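Local coordinates for protein nitrite oxidoreductase subunit B (Kuenenia stuttgartiensis, PDB 7B04) that probably relays electrons through four iron-sulfur clusters between the catalytic subunit and a heme b in the nitrite-oxidising complex of an anammox bacterium, at residues A[143-155]-A[162-174]. Residues are numbered along the deposited sequence; the frame is centred on the assembly and turned at random.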
ATOM      1  N   ASN A 143      -7.232  -5.524  -8.079  1.00 33.20           N
ATOM      2  CA  ASN A 143      -5.890  -5.173  -8.524  1.00 33.96           C
ATOM      3  C   ASN A 143      -5.346  -6.172  -9.536  1.00 31.39           C
ATOM      4  O   ASN A 143      -4.130  -6.384  -9.609  1.00 34.02           O
ATOM      5  CB  ASN A 143      -4.940  -5.053  -7.334  1.00 32.53           C
ATOM      6  CG  ASN A 143      -3.855  -4.016  -7.558  1.00 30.62           C
ATOM      7  OD1 ASN A 143      -3.726  -3.464  -8.651  1.00 31.19           O
ATOM      8  ND2 ASN A 143      -3.074  -3.742  -6.520  1.00 32.59           N
ATOM      9  N   PHE A 144      -6.239  -6.812 -10.291  1.00 30.76           N
ATOM     10  CA  PHE A 144      -5.860  -7.754 -11.336  1.00 31.59           C
ATOM     11  C   PHE A 144      -4.737  -7.196 -12.201  1.00 31.46           C
ATOM     12  O   PHE A 144      -4.804  -6.056 -12.667  1.00 32.99           O
ATOM     13  CB  PHE A 144      -7.089  -8.068 -12.192  1.00 31.18           C
ATOM     14  CG  PHE A 144      -6.841  -9.062 -13.286  1.00 34.04           C
ATOM     15  CD1 PHE A 144      -6.606 -10.395 -12.992  1.00 33.33           C
ATOM     16  CD2 PHE A 144      -6.868  -8.668 -14.614  1.00 36.39           C
ATOM     17  CE1 PHE A 144      -6.387 -11.312 -14.002  1.00 37.73           C
ATOM     18  CE2 PHE A 144      -6.651  -9.580 -15.627  1.00 37.54           C
ATOM     19  CZ  PHE A 144      -6.411 -10.904 -15.321  1.00 40.02           C
ATOM     20  N   GLY A 145      -3.690  -7.997 -12.385  1.00 37.71           N
ATOM     21  CA  GLY A 145      -2.568  -7.594 -13.212  1.00 38.27           C
ATOM     22  C   GLY A 145      -1.738  -6.457 -12.659  1.00 38.89           C
ATOM     23  O   GLY A 145      -1.203  -5.658 -13.436  1.00 33.53           O
ATOM     24  N   GLU A 146      -1.619  -6.358 -11.336  1.00 31.53           N
ATOM     25  CA  GLU A 146      -0.809  -5.309 -10.727  1.00 29.47           C
ATOM     26  C   GLU A 146       0.647  -5.415 -11.167  1.00 38.21           C
ATOM     27  O   GLU A 146       1.254  -6.488 -11.099  1.00 38.58           O
ATOM     28  CB  GLU A 146      -0.900  -5.381  -9.204  1.00 34.35           C
ATOM     29  CG  GLU A 146      -0.099  -4.299  -8.495  1.00 29.78           C
ATOM     30  CD  GLU A 146      -0.067  -4.482  -6.993  1.00 36.51           C
ATOM     31  OE1 GLU A 146      -0.606  -5.499  -6.506  1.00 38.79           O
ATOM     32  OE2 GLU A 146       0.492  -3.608  -6.298  1.00 41.36           O
ATOM     33  N   ASP A 147       1.204  -4.286 -11.612  1.00 35.93           N
ATOM     34  CA  ASP A 147       2.626  -4.165 -11.942  1.00 34.70           C
ATOM     35  C   ASP A 147       3.078  -5.239 -12.929  1.00 37.84           C
ATOM     36  O   ASP A 147       4.232  -5.676 -12.910  1.00 41.72           O
ATOM     37  CB  ASP A 147       3.487  -4.198 -10.677  1.00 35.77           C
ATOM     38  CG  ASP A 147       3.255  -2.994  -9.786  1.00 39.41           C
ATOM     39  OD1 ASP A 147       2.832  -1.941 -10.306  1.00 40.28           O
ATOM     40  OD2 ASP A 147       3.496  -3.101  -8.565  1.00 42.18           O
ATOM     41  N   THR A 148       2.171  -5.672 -13.799  1.00 33.18           N
ATOM     42  CA  THR A 148       2.478  -6.650 -14.833  1.00 31.85           C
ATOM     43  C   THR A 148       2.806  -5.904 -16.119  1.00 37.57           C
ATOM     44  O   THR A 148       1.957  -5.188 -16.660  1.00 45.63           O
ATOM     45  CB  THR A 148       1.306  -7.609 -15.046  1.00 38.77           C
ATOM     46  OG1 THR A 148       0.935  -8.199 -13.794  1.00 42.03           O
ATOM     47  CG2 THR A 148       1.689  -8.709 -16.025  1.00 41.09           C
ATOM     48  N   ALA A 149       4.031  -6.073 -16.604  1.00 40.59           N
ATOM     49  CA  ALA A 149       4.522  -5.322 -17.749  1.00 43.02           C
ATOM     50  C   ALA A 149       4.395  -6.132 -19.032  1.00 40.13           C
ATOM     51  O   ALA A 149       4.374  -7.364 -19.014  1.00 36.96           O
ATOM     52  CB  ALA A 149       5.983  -4.913 -17.541  1.00 47.37           C
ATOM     53  N   LYS A 150       4.296  -5.419 -20.150  1.00 49.15           N
ATOM     54  CA  LYS A 150       4.421  -6.020 -21.469  1.00 44.43           C
ATOM     55  C   LYS A 150       5.898  -6.068 -21.840  1.00 46.05           C
ATOM     56  O   LYS A 150       6.617  -5.082 -21.660  1.00 51.17           O
ATOM     57  CB  LYS A 150       3.629  -5.222 -22.507  1.00 40.76           C
ATOM     58  CG  LYS A 150       3.545  -5.879 -23.873  1.00 43.29           C
ATOM     59  CD  LYS A 150       4.489  -5.214 -24.862  1.00 49.24           C
ATOM     60  CE  LYS A 150       4.271  -5.738 -26.271  1.00 51.24           C
ATOM     61  NZ  LYS A 150       4.660  -7.170 -26.396  1.00 55.03           N
ATOM     62  N   SER A 151       6.350  -7.213 -22.349  1.00 49.66           N
ATOM     63  CA  SER A 151       7.752  -7.400 -22.688  1.00 50.28           C
ATOM     64  C   SER A 151       7.903  -7.843 -24.137  1.00 49.27           C
ATOM     65  O   SER A 151       7.062  -8.566 -24.676  1.00 56.38           O
ATOM     66  CB  SER A 151       8.412  -8.432 -21.763  1.00 50.23           C
ATOM     67  OG  SER A 151       9.754  -8.680 -22.144  1.00 44.78           O
ATOM     68  N   SER A 152       8.992  -7.388 -24.766  1.00 51.36           N
ATOM     69  CA  SER A 152       9.353  -7.867 -26.097  1.00 54.33           C
ATOM     70  C   SER A 152       9.825  -9.315 -26.079  1.00 48.80           C
ATOM     71  O   SER A 152       9.788  -9.977 -27.122  1.00 53.98           O
ATOM     72  CB  SER A 152      10.431  -6.968 -26.706  1.00 51.76           C
ATOM     73  OG  SER A 152      11.660  -7.103 -26.013  1.00 44.46           O
ATOM     74  N   ASN A 153      10.281  -9.805 -24.924  1.00 45.75           N
ATOM     75  CA  ASN A 153      10.722 -11.191 -24.730  1.00 51.80           C
ATOM     76  C   ASN A 153      11.972 -11.540 -25.537  1.00 53.71           C
ATOM     77  O   ASN A 153      12.214 -12.709 -25.848  1.00 53.63           O
ATOM     78  CB  ASN A 153       9.596 -12.182 -25.050  1.00 44.65           C
ATOM     79  CG  ASN A 153       8.514 -12.200 -23.991  1.00 52.33           C
ATOM     80  OD1 ASN A 153       8.800 -12.259 -22.795  1.00 54.91           O
ATOM     81  ND2 ASN A 153       7.260 -12.149 -24.426  1.00 59.33           N
ATOM     82  N   GLN A 154      12.788 -10.550 -25.874  1.00 51.57           N
ATOM     83  CA  GLN A 154      14.057 -10.860 -26.512  1.00 55.61           C
ATOM     84  C   GLN A 154      15.191 -10.680 -25.501  1.00 56.05           C
ATOM     85  O   GLN A 154      15.090  -9.838 -24.604  1.00 55.12           O
ATOM     86  CB  GLN A 154      14.296  -9.998 -27.758  1.00 53.94           C
ATOM     87  CG  GLN A 154      13.064  -9.820 -28.664  1.00 53.55           C
ATOM     88  CD  GLN A 154      12.365 -11.126 -29.058  1.00 62.56           C
ATOM     89  OE1 GLN A 154      12.933 -12.218 -28.968  1.00 67.64           O
ATOM     90  NE2 GLN A 154      11.123 -11.006 -29.514  1.00 67.88           N
ATOM     91  N   PRO A 155      16.285 -11.446 -25.619  1.00 53.33           N
ATOM     92  CA  PRO A 155      17.248 -11.523 -24.499  1.00 61.56           C
ATOM     93  C   PRO A 155      17.854 -10.196 -24.067  1.00 60.09           C
ATOM     94  O   PRO A 155      18.056  -9.988 -22.864  1.00 63.08           O
ATOM     95  CB  PRO A 155      18.326 -12.475 -25.040  1.00 60.53           C
ATOM     96  CG  PRO A 155      17.652 -13.257 -26.118  1.00 56.12           C
ATOM     97  CD  PRO A 155      16.686 -12.303 -26.748  1.00 49.94           C
ATOM     98  N   PRO A 162      12.342   6.995 -26.234  1.00 51.54           N
ATOM     99  CA  PRO A 162      10.982   7.533 -26.082  1.00 49.91           C
ATOM    100  C   PRO A 162       9.908   6.529 -25.651  1.00 50.86           C
ATOM    101  O   PRO A 162       8.925   6.918 -25.016  1.00 55.68           O
ATOM    102  CB  PRO A 162      10.665   8.017 -27.509  1.00 44.62           C
ATOM    103  CG  PRO A 162      12.017   8.129 -28.204  1.00 50.03           C
ATOM    104  CD  PRO A 162      12.749   6.980 -27.654  1.00 49.37           C
ATOM    105  N   GLU A 163      10.114   5.243 -25.941  1.00 42.30           N
ATOM    106  CA  GLU A 163       9.159   4.193 -25.590  1.00 45.91           C
ATOM    107  C   GLU A 163       9.887   3.040 -24.915  1.00 50.16           C
ATOM    108  O   GLU A 163      10.876   2.529 -25.451  1.00 51.80           O
ATOM    109  CB  GLU A 163       8.405   3.670 -26.821  1.00 46.43           C
ATOM    110  CG  GLU A 163       7.637   4.700 -27.622  1.00 50.99           C
ATOM    111  CD  GLU A 163       7.086   4.112 -28.913  1.00 60.39           C
ATOM    112  OE1 GLU A 163       7.340   2.916 -29.141  1.00 62.55           O
ATOM    113  OE2 GLU A 163       6.421   4.825 -29.697  1.00 63.29           O
ATOM    114  N   HIS A 164       9.385   2.624 -23.755  1.00 52.74           N
ATOM    115  CA  HIS A 164       9.991   1.536 -22.998  1.00 49.46           C
ATOM    116  C   HIS A 164       9.614   0.203 -23.639  1.00 47.88           C
ATOM    117  O   HIS A 164       8.430  -0.086 -23.847  1.00 47.03           O
ATOM    118  CB  HIS A 164       9.510   1.548 -21.551  1.00 47.11           C
ATOM    119  CG  HIS A 164       9.995   2.717 -20.746  1.00 49.31           C
ATOM    120  ND1 HIS A 164       9.733   2.835 -19.395  1.00 50.39           N
ATOM    121  CD2 HIS A 164      10.720   3.812 -21.089  1.00 49.22           C
ATOM    122  CE1 HIS A 164      10.280   3.946 -18.939  1.00 45.61           C
ATOM    123  NE2 HIS A 164      10.882   4.556 -19.946  1.00 48.97           N
ATOM    124  N   SER A 165      10.623  -0.612 -23.956  1.00 52.04           N
ATOM    125  CA  SER A 165      10.363  -1.954 -24.473  1.00 52.82           C
ATOM    126  C   SER A 165       9.560  -2.773 -23.468  1.00 56.45           C
ATOM    127  O   SER A 165       8.536  -3.376 -23.812  1.00 56.62           O
ATOM    128  CB  SER A 165      11.683  -2.651 -24.813  1.00 54.69           C
ATOM    129  OG  SER A 165      12.468  -2.823 -23.645  1.00 57.44           O
ATOM    130  N   ARG A 166      10.011  -2.802 -22.218  1.00 53.12           N
ATOM    131  CA  ARG A 166       9.270  -3.406 -21.119  1.00 51.44           C
ATOM    132  C   ARG A 166       8.559  -2.283 -20.374  1.00 49.62           C
ATOM    133  O   ARG A 166       9.215  -1.399 -19.813  1.00 50.27           O
ATOM    134  CB  ARG A 166      10.209  -4.179 -20.190  1.00 46.39           C
ATOM    135  CG  ARG A 166       9.522  -5.117 -19.208  1.00 46.70           C
ATOM    136  CD  ARG A 166      10.554  -5.965 -18.477  1.00 47.23           C
ATOM    137  NE  ARG A 166      11.262  -6.866 -19.382  1.00 47.38           N
ATOM    138  CZ  ARG A 166      12.286  -7.634 -19.024  1.00 45.85           C
ATOM    139  NH1 ARG A 166      12.756  -7.580 -17.786  1.00 46.07           N
ATOM    140  NH2 ARG A 166      12.865  -8.427 -19.915  1.00 48.33           N
ATOM    141  N   TRP A 167       7.227  -2.313 -20.365  1.00 47.56           N
ATOM    142  CA  TRP A 167       6.485  -1.141 -19.925  1.00 44.35           C
ATOM    143  C   TRP A 167       5.173  -1.530 -19.266  1.00 43.64           C
ATOM    144  O   TRP A 167       4.615  -2.603 -19.510  1.00 42.63           O
ATOM    145  CB  TRP A 167       6.195  -0.208 -21.106  1.00 43.19           C
ATOM    146  CG  TRP A 167       5.270  -0.826 -22.116  1.00 47.37           C
ATOM    147  CD1 TRP A 167       5.622  -1.611 -23.175  1.00 51.78           C
ATOM    148  CD2 TRP A 167       3.840  -0.724 -22.151  1.00 46.13           C
ATOM    149  NE1 TRP A 167       4.503  -1.998 -23.871  1.00 52.05           N
ATOM    150  CE2 TRP A 167       3.396  -1.467 -23.262  1.00 48.27           C
ATOM    151  CE3 TRP A 167       2.894  -0.073 -21.353  1.00 40.75           C
ATOM    152  CZ2 TRP A 167       2.047  -1.577 -23.596  1.00 43.49           C
ATOM    153  CZ3 TRP A 167       1.556  -0.184 -21.686  1.00 41.85           C
ATOM    154  CH2 TRP A 167       1.146  -0.929 -22.798  1.00 40.57           C
ATOM    155  N   PHE A 168       4.688  -0.618 -18.426  1.00 41.40           N
ATOM    156  CA  PHE A 168       3.362  -0.654 -17.824  1.00 30.52           C
ATOM    157  C   PHE A 168       3.113   0.693 -17.163  1.00 37.18           C
ATOM    158  O   PHE A 168       4.052   1.349 -16.703  1.00 44.28           O
ATOM    159  CB  PHE A 168       3.214  -1.796 -16.806  1.00 32.54           C
ATOM    160  CG  PHE A 168       3.864  -1.526 -15.475  1.00 46.18           C
ATOM    161  CD1 PHE A 168       3.100  -1.183 -14.373  1.00 43.24           C
ATOM    162  CD2 PHE A 168       5.233  -1.639 -15.321  1.00 48.13           C
ATOM    163  CE1 PHE A 168       3.687  -0.953 -13.145  1.00 42.94           C
ATOM    164  CE2 PHE A 168       5.829  -1.400 -14.095  1.00 43.01           C
ATOM    165  CZ  PHE A 168       5.054  -1.054 -13.007  1.00 44.18           C
ATOM    166  N   PHE A 169       1.848   1.107 -17.136  1.00 37.90           N
ATOM    167  CA  PHE A 169       1.469   2.373 -16.527  1.00 35.76           C
ATOM    168  C   PHE A 169       0.145   2.188 -15.803  1.00 33.37           C
ATOM    169  O   PHE A 169      -0.497   1.138 -15.892  1.00 37.02           O
ATOM    170  CB  PHE A 169       1.383   3.508 -17.563  1.00 39.88           C
ATOM    171  CG  PHE A 169       0.243   3.373 -18.537  1.00 34.57           C
ATOM    172  CD1 PHE A 169       0.396   2.646 -19.706  1.00 38.60           C
ATOM    173  CD2 PHE A 169      -0.975   3.990 -18.294  1.00 36.87           C
ATOM    174  CE1 PHE A 169      -0.646   2.524 -20.607  1.00 44.08           C
ATOM    175  CE2 PHE A 169      -2.022   3.871 -19.191  1.00 41.41           C
ATOM    176  CZ  PHE A 169      -1.855   3.138 -20.349  1.00 49.41           C
ATOM    177  N   TYR A 170      -0.264   3.227 -15.082  1.00 32.82           N
ATOM    178  CA  TYR A 170      -1.398   3.157 -14.172  1.00 34.26           C
ATOM    179  C   TYR A 170      -2.552   3.988 -14.715  1.00 39.99           C
ATOM    180  O   TYR A 170      -2.353   5.129 -15.143  1.00 45.72           O
ATOM    181  CB  TYR A 170      -1.003   3.638 -12.776  1.00 31.31           C
ATOM    182  CG  TYR A 170       0.099   2.821 -12.144  1.00 28.30           C
ATOM    183  CD1 TYR A 170       0.016   1.436 -12.089  1.00 27.64           C
ATOM    184  CD2 TYR A 170       1.224   3.433 -11.605  1.00 35.56           C
ATOM    185  CE1 TYR A 170       1.020   0.683 -11.515  1.00 33.97           C
ATOM    186  CE2 TYR A 170       2.234   2.687 -11.026  1.00 40.78           C
ATOM    187  CZ  TYR A 170       2.126   1.312 -10.984  1.00 38.55           C
ATOM    188  OH  TYR A 170       3.122   0.560 -10.411  1.00 28.34           O
ATOM    189  N   LEU A 171      -3.752   3.413 -14.694  1.00 36.61           N
ATOM    190  CA  LEU A 171      -4.961   4.096 -15.135  1.00 31.06           C
ATOM    191  C   LEU A 171      -5.898   4.245 -13.947  1.00 31.06           C
ATOM    192  O   LEU A 171      -6.295   3.248 -13.335  1.00 32.20           O
ATOM    193  CB  LEU A 171      -5.642   3.325 -16.268  1.00 31.06           C
ATOM    194  CG  LEU A 171      -6.844   3.991 -16.937  1.00 32.44           C
ATOM    195  CD1 LEU A 171      -6.467   5.354 -17.496  1.00 33.63           C
ATOM    196  CD2 LEU A 171      -7.390   3.089 -18.031  1.00 33.29           C
ATOM    197  N   GLN A 172      -6.243   5.486 -13.624  1.00 32.42           N
ATOM    198  CA  GLN A 172      -7.050   5.822 -12.458  1.00 35.43           C
ATOM    199  C   GLN A 172      -8.449   6.197 -12.925  1.00 28.40           C
ATOM    200  O   GLN A 172      -8.621   7.199 -13.627  1.00 32.10           O
ATOM    201  CB  GLN A 172      -6.415   6.967 -11.668  1.00 30.88           C
ATOM    202  CG  GLN A 172      -4.904   6.857 -11.515  1.00 33.62           C
ATOM    203  CD  GLN A 172      -4.152   7.386 -12.723  1.00 34.01           C
ATOM    204  OE1 GLN A 172      -4.706   8.119 -13.542  1.00 33.98           O
ATOM    205  NE2 GLN A 172      -2.888   7.004 -12.846  1.00 34.68           N
ATOM    206  N   ARG A 173      -9.446   5.407 -12.529  1.00 21.74           N
ATOM    207  CA  ARG A 173     -10.770   5.467 -13.135  1.00 30.29           C
ATOM    208  C   ARG A 173     -11.860   5.614 -12.083  1.00 35.38           C
ATOM    209  O   ARG A 173     -11.897   4.861 -11.104  1.00 32.36           O
ATOM    210  CB  ARG A 173     -11.066   4.224 -13.980  1.00 30.04           C
ATOM    211  CG  ARG A 173      -9.921   3.710 -14.829  1.00 37.03           C
ATOM    212  CD  ARG A 173     -10.454   2.779 -15.905  1.00 37.01           C
ATOM    213  NE  ARG A 173     -11.072   1.579 -15.340  1.00 35.50           N
ATOM    214  CZ  ARG A 173     -12.385   1.383 -15.256  1.00 33.96           C
ATOM    215  NH1 ARG A 173     -13.224   2.298 -15.719  1.00 33.37           N
ATOM    216  NH2 ARG A 173     -12.859   0.265 -14.722  1.00 30.86           N
ATOM    217  N   ILE A 174     -12.754   6.576 -12.318  1.00 29.77           N
ATOM    218  CA  ILE A 174     -14.015   6.738 -11.603  1.00 28.49           C
ATOM    219  C   ILE A 174     -15.101   6.788 -12.661  1.00 28.05           C
ATOM    220  O   ILE A 174     -14.835   6.608 -13.856  1.00 36.56           O
ATOM    221  CB  ILE A 174     -14.076   8.022 -10.751  1.00 29.31           C
ATOM    222  CG1 ILE A 174     -13.956   9.270 -11.616  1.00 26.35           C
ATOM    223  CG2 ILE A 174     -13.017   8.087  -9.771  1.00 25.54           C
ATOM    224  CD1 ILE A 174     -14.261  10.526 -10.835  1.00 24.70           C
TER
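K150 and W167 pair as a single antiparallel bridge of the hydrogen-bonded kind: K150 N gives to W167 O at 2.9 Å, and W167 N returns a bond to K150 O at 3.1 Å. A CA-H...O contact from R166 CA to K150 O, 3.2 Å long, gives that oxygen a second partner. Beside this bridge the K150 chain passes obliquely by the NE1 edge of the indole; CB stands over one face near the rim, and CD reaches W167 NE1 at 3.4 Å. CG anti to the backbone N (chi1 -172°) sends the chain on past NE1, and bends at chi2 and chi4 turn the amine away. Further along, A149 CB meets F168 CD2 at 4.0 Å, while D147 C lies over one face of the F168 ring, toward its rim.

The polar end of the contact is the bond from Y170 OH to D147 OD1, 2.5 Å, received on the syn side of the carboxylate, 24° out of its plane; OD1 lies in the plane of the tyrosine ring, at its edge, with the carboxylate and ring planes 56° apart. The other oxygen, OD2, forms a salt bridge with R919 of subunit A, so the carboxylate links two chains. Without the carboxylate, as with an alanine here, the Y170 hydroxyl would probably lose this acceptor and R919 of subunit A one of its charge partners.

Two type II turns, N143 to E146 and G145 to T148, bring D147 into position, and its N bonds to T65 of strand 62-66. At the other end, E157 forms a salt bridge with R166 and accepts from S151 OG, which also accepts from N153 N in an ST turn. The arrangement is a single-bridge antiparallel pairing of an irregular loop with the residues leading into strand 169-173, whose Q172 lines a [4Fe-4S] pocket in the dicluster ferredoxin-type domain.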